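Local coordinates for erythrocyte membrane protein 1 (Plasmodium falciparum, PDB 2XU0) that probably binds receptors on host cells, this chain being the N-terminal segment and first Duffy-binding-like domain of a rosetting variant of the parasite's surface adhesin, at residues D106-A111 with K328-K333; P132-H137 with F196-D201; I259-I264 with Y305-P310. The protein carries 10 engineered substitutions. All coordinates share one frame; numbering follows the deposited sequence. Where two conformers were deposited one is given.

Contact 1: residues D106-A111 with K328-K333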
ATOM      1  N   ASP A 106       6.271  -0.529  11.104  1.00 35.96           N
ATOM      2  CA  ASP A 106       6.028  -0.949  12.486  1.00 36.82           C
ATOM      3  C   ASP A 106       4.577  -1.330  12.681  1.00 40.16           C
ATOM      4  O   ASP A 106       3.701  -0.691  12.107  1.00 40.18           O
ATOM      5  CB  ASP A 106       6.428   0.175  13.472  1.00 39.68           C
ATOM      6  CG  ASP A 106       6.267  -0.200  14.927  1.00 48.85           C
ATOM      7  OD1 ASP A 106       7.195  -0.812  15.481  1.00 54.02           O
ATOM      8  OD2 ASP A 106       5.193   0.095  15.502  1.00 52.61           O
ATOM      9  N   GLU A 107       4.324  -2.384  13.478  1.00 36.90           N
ATOM     10  CA  GLU A 107       2.995  -2.873  13.815  1.00 37.35           C
ATOM     11  C   GLU A 107       2.022  -1.790  14.331  1.00 43.31           C
ATOM     12  O   GLU A 107       0.795  -1.953  14.222  1.00 43.56           O
ATOM     13  CB  GLU A 107       3.076  -4.080  14.772  1.00 38.99           C
ATOM     14  CG  GLU A 107       3.656  -3.784  16.156  1.00 51.22           C
ATOM     15  CD  GLU A 107       3.354  -4.839  17.206  1.00 70.34           C
ATOM     16  OE1 GLU A 107       2.210  -4.872  17.717  1.00 53.02           O
ATOM     17  OE2 GLU A 107       4.264  -5.642  17.514  1.00 73.44           O
ATOM     18  N   ASN A 108       2.569  -0.681  14.874  1.00 38.83           N
ATOM     19  CA  ASN A 108       1.762   0.411  15.393  1.00 37.91           C
ATOM     20  C   ASN A 108       1.862   1.703  14.583  1.00 39.43           C
ATOM     21  O   ASN A 108       1.319   2.717  15.009  1.00 39.31           O
ATOM     22  CB  ASN A 108       2.012   0.624  16.890  1.00 42.26           C
ATOM     23  CG  ASN A 108       1.490  -0.500  17.736  1.00 52.71           C
ATOM     24  OD1 ASN A 108       2.228  -1.093  18.518  1.00 52.09           O
ATOM     25  ND2 ASN A 108       0.204  -0.817  17.600  1.00 45.40           N
ATOM     26  N   ALA A 109       2.488   1.657  13.383  1.00 33.57           N
ATOM     27  CA  ALA A 109       2.515   2.788  12.460  1.00 32.62           C
ATOM     28  C   ALA A 109       1.037   2.973  12.019  1.00 39.53           C
ATOM     29  O   ALA A 109       0.331   2.011  11.708  1.00 39.24           O
ATOM     30  CB  ALA A 109       3.392   2.479  11.262  1.00 33.13           C
ATOM     31  N   GLU A 110       0.546   4.189  12.127  1.00 37.40           N
ATOM     32  CA  GLU A 110      -0.861   4.479  11.889  1.00 36.84           C
ATOM     33  C   GLU A 110      -1.150   4.912  10.470  1.00 37.74           C
ATOM     34  O   GLU A 110      -0.391   5.683   9.906  1.00 36.30           O
ATOM     35  CB  GLU A 110      -1.374   5.568  12.881  1.00 38.08           C
ATOM     36  CG  GLU A 110      -0.567   5.790  14.161  0.50 49.43           C
ATOM     37  CD  GLU A 110       0.634   6.716  14.052  0.50 66.19           C
ATOM     38  OE1 GLU A 110       0.508   7.902  14.436  0.50 70.45           O
ATOM     39  OE2 GLU A 110       1.716   6.243  13.632  0.50 43.60           O
ATOM     40  N   ALA A 111      -2.302   4.508   9.935  1.00 36.38           N
ATOM     41  CA  ALA A 111      -2.750   5.052   8.645  1.00 37.72           C
ATOM     42  C   ALA A 111      -3.458   6.392   8.968  1.00 40.67           C
ATOM     43  O   ALA A 111      -3.955   6.565  10.090  1.00 39.25           O
ATOM     44  CB  ALA A 111      -3.745   4.103   7.990  1.00 38.89           C
ATOM     45  N   LYS A 328      -1.433 -10.955  12.284  1.00 37.80           N
ATOM     46  CA  LYS A 328      -0.701 -12.179  12.625  1.00 38.49           C
ATOM     47  C   LYS A 328       0.333 -11.904  13.727  1.00 42.64           C
ATOM     48  O   LYS A 328       0.399 -12.668  14.695  1.00 41.17           O
ATOM     49  CB  LYS A 328      -0.046 -12.813  11.389  1.00 40.58           C
ATOM     50  CG  LYS A 328      -1.011 -13.679  10.601  1.00 48.78           C
ATOM     51  CD  LYS A 328      -0.370 -14.176   9.319  1.00 54.73           C
ATOM     52  CE  LYS A 328      -1.404 -14.529   8.283  1.00 55.92           C
ATOM     53  NZ  LYS A 328      -0.950 -14.166   6.917  1.00 56.05           N
ATOM     54  N   ILE A 329       1.060 -10.774  13.627  1.00 39.15           N
ATOM     55  CA  ILE A 329       2.031 -10.375  14.645  1.00 39.87           C
ATOM     56  C   ILE A 329       1.352 -10.138  16.007  1.00 45.79           C
ATOM     57  O   ILE A 329       1.857 -10.596  17.045  1.00 46.50           O
ATOM     58  CB  ILE A 329       2.820  -9.138  14.187  1.00 43.02           C
ATOM     59  CG1 ILE A 329       3.753  -9.480  12.990  1.00 41.94           C
ATOM     60  CG2 ILE A 329       3.590  -8.496  15.375  1.00 44.46           C
ATOM     61  CD1 ILE A 329       4.289  -8.248  12.245  1.00 38.83           C
ATOM     62  N   LYS A 330       0.203  -9.441  15.994  1.00 41.03           N
ATOM     63  CA  LYS A 330      -0.526  -9.111  17.213  1.00 39.62           C
ATOM     64  C   LYS A 330      -1.161 -10.324  17.859  1.00 43.93           C
ATOM     65  O   LYS A 330      -1.114 -10.417  19.076  1.00 44.66           O
ATOM     66  CB  LYS A 330      -1.537  -7.983  16.979  1.00 40.04           C
ATOM     67  CG  LYS A 330      -0.872  -6.731  16.500  1.00 32.73           C
ATOM     68  CD  LYS A 330      -1.716  -5.510  16.703  1.00 34.38           C
ATOM     69  CE  LYS A 330      -0.906  -4.291  16.335  1.00 31.41           C
ATOM     70  NZ  LYS A 330      -0.332  -3.607  17.519  1.00 37.47           N
ATOM     71  N   ILE A 331      -1.704 -11.273  17.069  1.00 41.29           N
ATOM     72  CA  ILE A 331      -2.312 -12.505  17.598  1.00 42.25           C
ATOM     73  C   ILE A 331      -1.269 -13.349  18.359  1.00 48.13           C
ATOM     74  O   ILE A 331      -1.577 -13.883  19.425  1.00 45.72           O
ATOM     75  CB  ILE A 331      -3.049 -13.311  16.497  1.00 45.49           C
ATOM     76  CG1 ILE A 331      -4.342 -12.609  16.027  1.00 46.63           C
ATOM     77  CG2 ILE A 331      -3.294 -14.798  16.887  1.00 45.95           C
ATOM     78  CD1 ILE A 331      -5.474 -12.586  16.988  1.00 60.00           C
ATOM     79  N   ASP A 332      -0.043 -13.442  17.798  1.00 47.99           N
ATOM     80  CA  ASP A 332       1.098 -14.159  18.377  1.00 49.38           C
ATOM     81  C   ASP A 332       1.502 -13.604  19.742  1.00 52.04           C
ATOM     82  O   ASP A 332       1.777 -14.395  20.648  1.00 52.18           O
ATOM     83  CB  ASP A 332       2.288 -14.191  17.401  1.00 52.06           C
ATOM     84  CG  ASP A 332       2.083 -15.122  16.219  1.00 71.33           C
ATOM     85  OD1 ASP A 332       2.742 -14.908  15.175  1.00 75.22           O
ATOM     86  OD2 ASP A 332       1.262 -16.070  16.336  1.00 77.06           O
ATOM     87  N   LYS A 333       1.471 -12.261  19.904  1.00 46.39           N
ATOM     88  CA  LYS A 333       1.783 -11.605  21.175  1.00 46.08           C
ATOM     89  C   LYS A 333       0.674 -11.859  22.189  1.00 50.16           C
ATOM     90  O   LYS A 333       0.952 -12.025  23.384  1.00 50.14           O
ATOM     91  CB  LYS A 333       2.029 -10.098  20.981  1.00 49.47           C
ATOM     92  CG  LYS A 333       3.258  -9.573  21.712  1.00 69.96           C
ATOM     93  CD  LYS A 333       2.974  -9.226  23.177  1.00 83.46           C
ATOM     94  CE  LYS A 333       4.205  -8.785  23.937  1.00 92.59           C
ATOM     95  NZ  LYS A 333       5.033  -9.937  24.379  1.00 99.49           N
TER
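Glu107, at the second position of a type I beta turn running from Asp106 to Ala109, faces Ile329 on one flank of helix 311-338, and their CA atoms, 7.6 Å apart, mark the closest approach of the two backbones. The turn is closed by the bond from Ala109 N to Asp106 O and braced by the Asp106 side chain, whose OD2 accepts from Asn108 N at 2.8 Å, an Asx turn in which the N-H arrives from above the carboxylate plane. Glu107 carries the contact. With CG set between its own N and carbonyl carbon (chi1 65°) and the chain extended beyond, its carboxylate reaches the helix surface. There Lys330 NZ donates to Glu107 OE1 over 2.8 Å, a salt bridge on the anti lone pair, the one turned away from OE2. The lysine runs straight as far as CE, and the bend at its last torsion (chi4 -99°) swings NZ onto Glu107 OE1. The other oxygen, Glu107 OE2, rests against the methyl CG2 of Ile329 at 3.6 Å, so the two carboxylate oxygens have different neighbours, one charged and one aliphatic. The end of Asn108 also lies beside the ammonium group. Lys330 also makes a cation-pi contact with Trp383 and packs on Tyr380, both of helix 371-407. This is a surface contact in which none of the touching residues is buried, and an Asx-braced beta turn of the long loop before helix 133-136 is pinned by one salt bridge to the long helix 311-338 of the Duffy-binding-like fold.

Contact 2: residues P132-H137 with F196-D201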
ATOM      1  N   PRO A 132      -1.596   5.238   3.662  1.00 30.43           N
ATOM      2  CA  PRO A 132      -0.832   4.270   4.466  1.00 29.44           C
ATOM      3  C   PRO A 132       0.425   4.899   5.066  1.00 29.46           C
ATOM      4  O   PRO A 132       0.936   5.880   4.522  1.00 28.11           O
ATOM      5  CB  PRO A 132      -0.488   3.163   3.460  1.00 30.62           C
ATOM      6  CG  PRO A 132      -0.505   3.801   2.160  1.00 35.17           C
ATOM      7  CD  PRO A 132      -1.390   5.015   2.219  1.00 30.99           C
ATOM      8  N   PRO A 133       0.937   4.368   6.186  1.00 28.36           N
ATOM      9  CA  PRO A 133       2.182   4.942   6.771  1.00 29.56           C
ATOM     10  C   PRO A 133       3.363   5.011   5.797  1.00 31.99           C
ATOM     11  O   PRO A 133       4.115   5.984   5.847  1.00 31.13           O
ATOM     12  CB  PRO A 133       2.449   4.059   8.012  1.00 31.08           C
ATOM     13  CG  PRO A 133       1.598   2.897   7.856  1.00 34.73           C
ATOM     14  CD  PRO A 133       0.433   3.237   6.990  1.00 29.38           C
ATOM     15  N   ARG A 134       3.436   4.067   4.788  1.00 29.34           N
ATOM     16  CA  ARG A 134       4.475   4.126   3.760  1.00 28.77           C
ATOM     17  C   ARG A 134       4.336   5.448   2.985  1.00 32.72           C
ATOM     18  O   ARG A 134       5.334   6.072   2.680  1.00 31.67           O
ATOM     19  CB  ARG A 134       4.426   2.884   2.831  1.00 29.20           C
ATOM     20  CG  ARG A 134       5.564   2.787   1.780  1.00 30.06           C
ATOM     21  CD  ARG A 134       5.174   2.010   0.513  1.00 35.81           C
ATOM     22  NE  ARG A 134       3.760   2.219   0.175  1.00 28.18           N
ATOM     23  CZ  ARG A 134       3.283   3.269  -0.477  1.00 35.04           C
ATOM     24  NH1 ARG A 134       4.107   4.181  -0.975  1.00 31.81           N
ATOM     25  NH2 ARG A 134       1.979   3.413  -0.648  1.00 29.66           N
ATOM     26  N   ARG A 135       3.094   5.903   2.706  1.00 30.55           N
ATOM     27  CA  ARG A 135       2.886   7.156   1.984  1.00 29.99           C
ATOM     28  C   ARG A 135       3.158   8.349   2.866  1.00 32.50           C
ATOM     29  O   ARG A 135       3.776   9.294   2.401  1.00 33.74           O
ATOM     30  CB  ARG A 135       1.443   7.254   1.356  1.00 29.06           C
ATOM     31  CG  ARG A 135       1.046   8.656   0.829  1.00 31.64           C
ATOM     32  CD  ARG A 135       1.813   9.040  -0.438  1.00 31.59           C
ATOM     33  NE  ARG A 135       1.618  10.448  -0.821  1.00 29.73           N
ATOM     34  CZ  ARG A 135       2.346  11.477  -0.385  1.00 42.42           C
ATOM     35  NH1 ARG A 135       3.321  11.287   0.495  1.00 41.04           N
ATOM     36  NH2 ARG A 135       2.111  12.700  -0.832  1.00 27.34           N
ATOM     37  N   ARG A 136       2.571   8.375   4.063  1.00 32.48           N
ATOM     38  CA  ARG A 136       2.683   9.496   5.012  1.00 34.15           C
ATOM     39  C   ARG A 136       4.126  10.026   5.164  1.00 41.06           C
ATOM     40  O   ARG A 136       4.360  11.237   5.127  1.00 42.35           O
ATOM     41  CB  ARG A 136       2.159   9.066   6.392  1.00 32.18           C
ATOM     42  CG  ARG A 136       0.650   8.895   6.479  1.00 33.40           C
ATOM     43  CD  ARG A 136       0.260   8.520   7.885  1.00 35.76           C
ATOM     44  NE  ARG A 136       0.170   9.726   8.716  1.00 40.34           N
ATOM     45  CZ  ARG A 136      -0.342   9.754   9.940  1.00 57.35           C
ATOM     46  NH1 ARG A 136      -0.793   8.639  10.506  1.00 47.79           N
ATOM     47  NH2 ARG A 136      -0.405  10.896  10.613  1.00 44.79           N
ATOM     48  N   HIS A 137       5.088   9.115   5.269  1.00 36.96           N
ATOM     49  CA  HIS A 137       6.483   9.487   5.502  1.00 36.31           C
ATOM     50  C   HIS A 137       7.405   9.333   4.308  1.00 41.00           C
ATOM     51  O   HIS A 137       8.615   9.294   4.483  1.00 40.48           O
ATOM     52  CB  HIS A 137       7.005   8.757   6.745  1.00 36.01           C
ATOM     53  CG  HIS A 137       6.005   8.685   7.851  1.00 38.42           C
ATOM     54  ND1 HIS A 137       5.542   9.834   8.490  1.00 40.30           N
ATOM     55  CD2 HIS A 137       5.403   7.607   8.399  1.00 38.93           C
ATOM     56  CE1 HIS A 137       4.684   9.410   9.405  1.00 38.58           C
ATOM     57  NE2 HIS A 137       4.572   8.078   9.391  1.00 38.75           N
ATOM     58  N   PHE A 196       6.607   3.736  -6.051  1.00 25.83           N
ATOM     59  CA  PHE A 196       6.750   4.160  -7.453  1.00 24.38           C
ATOM     60  C   PHE A 196       5.429   4.762  -7.922  1.00 28.09           C
ATOM     61  O   PHE A 196       5.413   5.824  -8.575  1.00 29.39           O
ATOM     62  CB  PHE A 196       7.049   2.934  -8.317  1.00 25.80           C
ATOM     63  CG  PHE A 196       7.192   3.172  -9.798  1.00 26.83           C
ATOM     64  CD1 PHE A 196       8.226   3.957 -10.297  1.00 30.07           C
ATOM     65  CD2 PHE A 196       6.386   2.490 -10.705  1.00 28.84           C
ATOM     66  CE1 PHE A 196       8.442   4.064 -11.685  1.00 31.46           C
ATOM     67  CE2 PHE A 196       6.582   2.612 -12.088  1.00 30.48           C
ATOM     68  CZ  PHE A 196       7.584   3.423 -12.570  1.00 29.98           C
ATOM     69  N   ALA A 197       4.331   4.070  -7.599  1.00 24.23           N
ATOM     70  CA  ALA A 197       2.959   4.527  -7.947  1.00 25.79           C
ATOM     71  C   ALA A 197       2.575   5.853  -7.233  1.00 29.91           C
ATOM     72  O   ALA A 197       2.042   6.754  -7.876  1.00 28.63           O
ATOM     73  CB  ALA A 197       1.950   3.435  -7.639  1.00 26.33           C
ATOM     74  N   ASP A 198       2.919   5.995  -5.943  1.00 28.16           N
ATOM     75  CA  ASP A 198       2.668   7.241  -5.212  1.00 27.15           C
ATOM     76  C   ASP A 198       3.499   8.399  -5.793  1.00 30.66           C
ATOM     77  O   ASP A 198       2.978   9.507  -5.925  1.00 30.01           O
ATOM     78  CB  ASP A 198       2.916   7.073  -3.688  1.00 28.30           C
ATOM     79  CG  ASP A 198       1.805   6.360  -2.926  1.00 31.27           C
ATOM     80  OD1 ASP A 198       0.667   6.295  -3.444  1.00 30.00           O
ATOM     81  OD2 ASP A 198       2.066   5.884  -1.808  1.00 34.04           O
ATOM     82  N   ILE A 199       4.784   8.133  -6.174  1.00 27.57           N
ATOM     83  CA  ILE A 199       5.675   9.131  -6.792  1.00 25.40           C
ATOM     84  C   ILE A 199       5.099   9.611  -8.094  1.00 29.09           C
ATOM     85  O   ILE A 199       5.067  10.820  -8.353  1.00 30.81           O
ATOM     86  CB  ILE A 199       7.155   8.644  -6.915  1.00 27.04           C
ATOM     87  CG1 ILE A 199       7.816   8.615  -5.491  1.00 28.26           C
ATOM     88  CG2 ILE A 199       7.938   9.581  -7.853  1.00 25.53           C
ATOM     89  CD1 ILE A 199       9.110   7.659  -5.323  1.00 30.26           C
ATOM     90  N   GLY A 200       4.639   8.676  -8.908  1.00 25.87           N
ATOM     91  CA  GLY A 200       3.972   9.011 -10.172  1.00 26.65           C
ATOM     92  C   GLY A 200       2.758   9.893  -9.947  1.00 31.40           C
ATOM     93  O   GLY A 200       2.555  10.864 -10.687  1.00 29.10           O
ATOM     94  N   ASP A 201       1.961   9.588  -8.887  1.00 28.68           N
ATOM     95  CA  ASP A 201       0.808  10.454  -8.583  1.00 29.63           C
ATOM     96  C   ASP A 201       1.206  11.826  -8.070  1.00 32.82           C
ATOM     97  O   ASP A 201       0.530  12.797  -8.385  1.00 32.10           O
ATOM     98  CB  ASP A 201      -0.254   9.756  -7.706  1.00 31.74           C
ATOM     99  CG  ASP A 201      -1.053   8.727  -8.493  1.00 36.10           C
ATOM    100  OD1 ASP A 201      -0.969   8.737  -9.750  1.00 34.67           O
ATOM    101  OD2 ASP A 201      -1.672   7.850  -7.862  1.00 40.32           O
TER
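The single helical turn 133-136, with Pro132 at its N-cap, packs beside helix 186-204, and the two backbones come nearest at Arg135 and Asp198, whose CA atoms are 7.2 Å apart. Asp198 points at the short helix and meets two consecutive arginines there. Arg134 approaches from the opposite direction and grips one carboxylate oxygen end-on: NH1 and NH2 both donate to Asp198 OD2, at 2.8 and 2.7 Å. Neither bond is straight, with N-H...O angles of 141° and 144°, as expected when two diverging N-H groups converge on one acceptor. The oxygen lies almost in the guanidinium plane, but both nitrogens reach it from the same face of the carboxylate, well above its plane. A bend at chi3 (34°) turns the end of Arg134 back towards Asp198. Arg135 takes part through its aliphatic portion instead: CD touches Asp198 OD2 at 3.4 Å and CB lies 3.5 Å from the same oxygen, while its guanidinium passes on to a salt bridge with Asp207. This buried ion cluster lies within the helical core of the Duffy-binding-like domain, where helix 133-136, helix 186-204 and helix 311-338 meet. From the last of these, Glu318 pairs with Arg134 NH2, and Arg314, Gln311 and Trp315 all donate to Asp198 OD1, so both oxygens of the buried aspartate are heavily engaged and it is probably held in its charged form. Arg134 NH1 is also hydrogen-bonded to Ser195 OG, one residue before the segment on helix 186-204.

Contact 3: residues I259-I264 with Y305-P310; sequences INREQI and YLDYVP
Arg261 and Asp307 form a side-on, two-pronged salt bridge: NE donates to Asp307 OD2 at 2.7 Å, nearly straight at 169°, and NH2 donates to Asp307 OD1 at 2.9 Å. Each oxygen uses its syn lone pair, and the guanidinium and carboxylate planes are nearly coplanar, 14° apart. Tyr308 comes over one face of the guanidinium with the rim of its ring, CE2 standing 3.5 Å from Arg261 NE, and its hydroxyl OH sits 3.6 Å from Arg261 CD. Because the planes are inclined at 66°, this is an edge contact and not a stack. The pair joins helix 249-268 to the loop leading into helix 311-338, within the helical Duffy-binding-like fold; Asp307 sits in a short 3-10 turn. Further out, Trp257 NE1 gives Asp307 OD2 a second donor and Thr304 O accepts from Arg261 NH2, so each partner has a further hydrogen bond. The Tyr308 hydroxyl is hydrogen-bonded to Thr258 OG1. Helix 22-39 of the N-terminal segment closes in as well, with Tyr34 against Arg261 and Glu27 accepting from Tyr305 N.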
ATOM      1  N   ILE A 259       6.775   9.066 -20.089  1.00 31.36           N
ATOM      2  CA  ILE A 259       8.024   9.116 -20.829  1.00 32.37           C
ATOM      3  C   ILE A 259       9.236   8.778 -19.971  1.00 38.61           C
ATOM      4  O   ILE A 259      10.117   8.047 -20.426  1.00 39.90           O
ATOM      5  CB  ILE A 259       8.153  10.452 -21.616  1.00 35.96           C
ATOM      6  CG1 ILE A 259       7.211  10.448 -22.852  1.00 35.48           C
ATOM      7  CG2 ILE A 259       9.608  10.722 -22.056  1.00 38.91           C
ATOM      8  CD1 ILE A 259       6.676  11.870 -23.248  1.00 40.51           C
ATOM      9  N   ASN A 260       9.261   9.254 -18.719  1.00 34.72           N
ATOM     10  CA  ASN A 260      10.412   9.048 -17.853  1.00 34.81           C
ATOM     11  C   ASN A 260      10.279   7.953 -16.832  1.00 38.12           C
ATOM     12  O   ASN A 260      11.232   7.726 -16.090  1.00 39.22           O
ATOM     13  CB  ASN A 260      10.789  10.377 -17.180  1.00 39.44           C
ATOM     14  CG  ASN A 260      11.223  11.426 -18.172  1.00 50.13           C
ATOM     15  OD1 ASN A 260      12.355  11.425 -18.644  1.00 46.93           O
ATOM     16  ND2 ASN A 260      10.304  12.266 -18.588  1.00 37.17           N
ATOM     17  N   ARG A 261       9.118   7.278 -16.757  1.00 34.26           N
ATOM     18  CA  ARG A 261       8.868   6.251 -15.728  1.00 33.87           C
ATOM     19  C   ARG A 261       9.902   5.138 -15.659  1.00 35.47           C
ATOM     20  O   ARG A 261      10.191   4.651 -14.578  1.00 34.09           O
ATOM     21  CB  ARG A 261       7.428   5.697 -15.793  1.00 34.62           C
ATOM     22  CG  ARG A 261       7.140   4.834 -17.026  1.00 38.77           C
ATOM     23  CD  ARG A 261       5.671   4.466 -17.143  1.00 33.03           C
ATOM     24  NE  ARG A 261       5.241   3.501 -16.126  1.00 25.98           N
ATOM     25  CZ  ARG A 261       5.296   2.184 -16.258  1.00 33.92           C
ATOM     26  NH1 ARG A 261       5.798   1.642 -17.363  1.00 32.51           N
ATOM     27  NH2 ARG A 261       4.846   1.399 -15.296  1.00 23.98           N
ATOM     28  N   GLU A 262      10.476   4.756 -16.814  1.00 33.53           N
ATOM     29  CA  GLU A 262      11.467   3.693 -16.894  1.00 33.00           C
ATOM     30  C   GLU A 262      12.741   4.018 -16.122  1.00 34.34           C
ATOM     31  O   GLU A 262      13.167   3.183 -15.343  1.00 33.65           O
ATOM     32  CB  GLU A 262      11.763   3.347 -18.352  1.00 34.97           C
ATOM     33  CG  GLU A 262      12.734   2.192 -18.471  1.00 43.72           C
ATOM     34  CD  GLU A 262      13.163   1.909 -19.894  1.00 65.28           C
ATOM     35  OE1 GLU A 262      14.387   1.920 -20.155  1.00 74.67           O
ATOM     36  OE2 GLU A 262      12.277   1.663 -20.743  1.00 50.84           O
ATOM     37  N   GLN A 263      13.334   5.211 -16.330  1.00 33.42           N
ATOM     38  CA  GLN A 263      14.541   5.693 -15.614  1.00 35.02           C
ATOM     39  C   GLN A 263      14.219   5.882 -14.135  1.00 38.67           C
ATOM     40  O   GLN A 263      15.023   5.506 -13.266  1.00 39.94           O
ATOM     41  CB  GLN A 263      15.009   7.055 -16.148  1.00 37.44           C
ATOM     42  CG  GLN A 263      15.145   7.182 -17.643  1.00 52.09           C
ATOM     43  CD  GLN A 263      15.601   8.568 -18.002  1.00 67.26           C
ATOM     44  OE1 GLN A 263      16.734   8.967 -17.704  1.00 61.96           O
ATOM     45  NE2 GLN A 263      14.715   9.337 -18.634  1.00 57.37           N
ATOM     46  N   ILE A 264      13.024   6.434 -13.838  1.00 33.60           N
ATOM     47  CA  ILE A 264      12.570   6.610 -12.453  1.00 31.85           C
ATOM     48  C   ILE A 264      12.558   5.242 -11.723  1.00 35.37           C
ATOM     49  O   ILE A 264      13.088   5.138 -10.609  1.00 36.20           O
ATOM     50  CB  ILE A 264      11.225   7.400 -12.376  1.00 34.73           C
ATOM     51  CG1 ILE A 264      11.462   8.890 -12.793  1.00 36.10           C
ATOM     52  CG2 ILE A 264      10.605   7.327 -10.931  1.00 32.67           C
ATOM     53  CD1 ILE A 264      10.252   9.648 -13.555  1.00 37.33           C
ATOM     54  N   TYR A 305       2.642  -1.929 -13.188  1.00 30.38           N
ATOM     55  CA  TYR A 305       1.687  -0.994 -13.780  1.00 29.91           C
ATOM     56  C   TYR A 305       0.801  -0.391 -12.681  1.00 33.32           C
ATOM     57  O   TYR A 305      -0.263   0.129 -12.974  1.00 33.73           O
ATOM     58  CB  TYR A 305       0.874  -1.685 -14.871  1.00 30.02           C
ATOM     59  CG  TYR A 305       1.768  -2.261 -15.956  1.00 31.52           C
ATOM     60  CD1 TYR A 305       2.210  -1.470 -17.022  1.00 31.67           C
ATOM     61  CD2 TYR A 305       2.222  -3.576 -15.886  1.00 32.17           C
ATOM     62  CE1 TYR A 305       3.029  -2.005 -18.026  1.00 31.85           C
ATOM     63  CE2 TYR A 305       3.055  -4.109 -16.873  1.00 33.08           C
ATOM     64  CZ  TYR A 305       3.407  -3.339 -17.966  1.00 39.43           C
ATOM     65  OH  TYR A 305       4.213  -3.902 -18.925  1.00 47.19           O
ATOM     66  N   LEU A 306       1.275  -0.402 -11.418  1.00 30.22           N
ATOM     67  CA  LEU A 306       0.524   0.174 -10.297  1.00 29.62           C
ATOM     68  C   LEU A 306       0.379   1.672 -10.460  1.00 31.43           C
ATOM     69  O   LEU A 306      -0.638   2.228 -10.052  1.00 30.70           O
ATOM     70  CB  LEU A 306       1.131  -0.177  -8.938  1.00 30.78           C
ATOM     71  CG  LEU A 306       0.922  -1.605  -8.398  1.00 36.25           C
ATOM     72  CD1 LEU A 306       1.534  -1.733  -7.003  1.00 36.02           C
ATOM     73  CD2 LEU A 306      -0.548  -1.983  -8.314  1.00 38.98           C
ATOM     74  N   ASP A 307       1.345   2.322 -11.148  1.00 26.44           N
ATOM     75  CA  ASP A 307       1.259   3.758 -11.424  1.00 26.54           C
ATOM     76  C   ASP A 307       0.084   4.102 -12.391  1.00 32.11           C
ATOM     77  O   ASP A 307      -0.153   5.271 -12.696  1.00 33.42           O
ATOM     78  CB  ASP A 307       2.616   4.310 -11.899  1.00 27.18           C
ATOM     79  CG  ASP A 307       3.272   3.600 -13.082  1.00 32.77           C
ATOM     80  OD1 ASP A 307       3.146   2.351 -13.180  1.00 31.39           O
ATOM     81  OD2 ASP A 307       4.000   4.276 -13.848  1.00 32.68           O
ATOM     82  N   TYR A 308      -0.659   3.078 -12.850  1.00 27.39           N
ATOM     83  CA  TYR A 308      -1.853   3.275 -13.693  1.00 26.78           C
ATOM     84  C   TYR A 308      -3.105   2.774 -12.975  1.00 28.90           C
ATOM     85  O   TYR A 308      -4.164   2.618 -13.585  1.00 26.50           O
ATOM     86  CB  TYR A 308      -1.665   2.686 -15.110  1.00 27.65           C
ATOM     87  CG  TYR A 308      -0.604   3.461 -15.851  1.00 30.48           C
ATOM     88  CD1 TYR A 308      -0.915   4.657 -16.492  1.00 33.38           C
ATOM     89  CD2 TYR A 308       0.742   3.122 -15.730  1.00 30.55           C
ATOM     90  CE1 TYR A 308       0.077   5.454 -17.056  1.00 35.41           C
ATOM     91  CE2 TYR A 308       1.744   3.940 -16.242  1.00 30.83           C
ATOM     92  CZ  TYR A 308       1.406   5.097 -16.920  1.00 37.63           C
ATOM     93  OH  TYR A 308       2.370   5.872 -17.505  1.00 35.49           O
ATOM     94  N   VAL A 309      -2.972   2.539 -11.670  1.00 26.56           N
ATOM     95  CA  VAL A 309      -4.087   2.082 -10.821  1.00 27.26           C
ATOM     96  C   VAL A 309      -4.543   3.265  -9.961  1.00 29.81           C
ATOM     97  O   VAL A 309      -3.683   3.859  -9.299  1.00 30.31           O
ATOM     98  CB  VAL A 309      -3.720   0.836  -9.932  1.00 29.82           C
ATOM     99  CG1 VAL A 309      -4.879   0.450  -8.992  1.00 29.41           C
ATOM    100  CG2 VAL A 309      -3.304  -0.354 -10.793  1.00 29.13           C
ATOM    101  N   PRO A 310      -5.862   3.623  -9.911  1.00 24.83           N
ATOM    102  CA  PRO A 310      -6.278   4.707  -9.013  1.00 23.44           C
ATOM    103  C   PRO A 310      -5.696   4.543  -7.615  1.00 25.41           C
ATOM    104  O   PRO A 310      -5.716   3.453  -7.035  1.00 24.85           O
ATOM    105  CB  PRO A 310      -7.820   4.613  -9.011  1.00 25.22           C
ATOM    106  CG  PRO A 310      -8.152   3.997 -10.335  1.00 29.12           C
ATOM    107  CD  PRO A 310      -7.021   3.039 -10.622  1.00 24.49           C
TER

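Overall arrangement
Following the chain from the N terminus, the first of the contact segments is loop 106-111, then comes the short helix 133-136, which joins helix 186-204 at contact 2 and closes a loop of 58 residues. Contact 3 follows in series, helix 249-268 meeting the loop before helix 311-338 after a further 40 residues. Only when that long helix reaches 328-333 does contact 1 close, its 216-residue loop enclosing the other two. Contacts 1 and 2 touch where Glu110 O probably accepts from Arg136 NH1; contacts 2 and 3 meet through Phe196 and Ala197, which pack on Arg261, Leu306 and Asp307. Contacts 1 and 3 lie on opposite sides of the chain's centre.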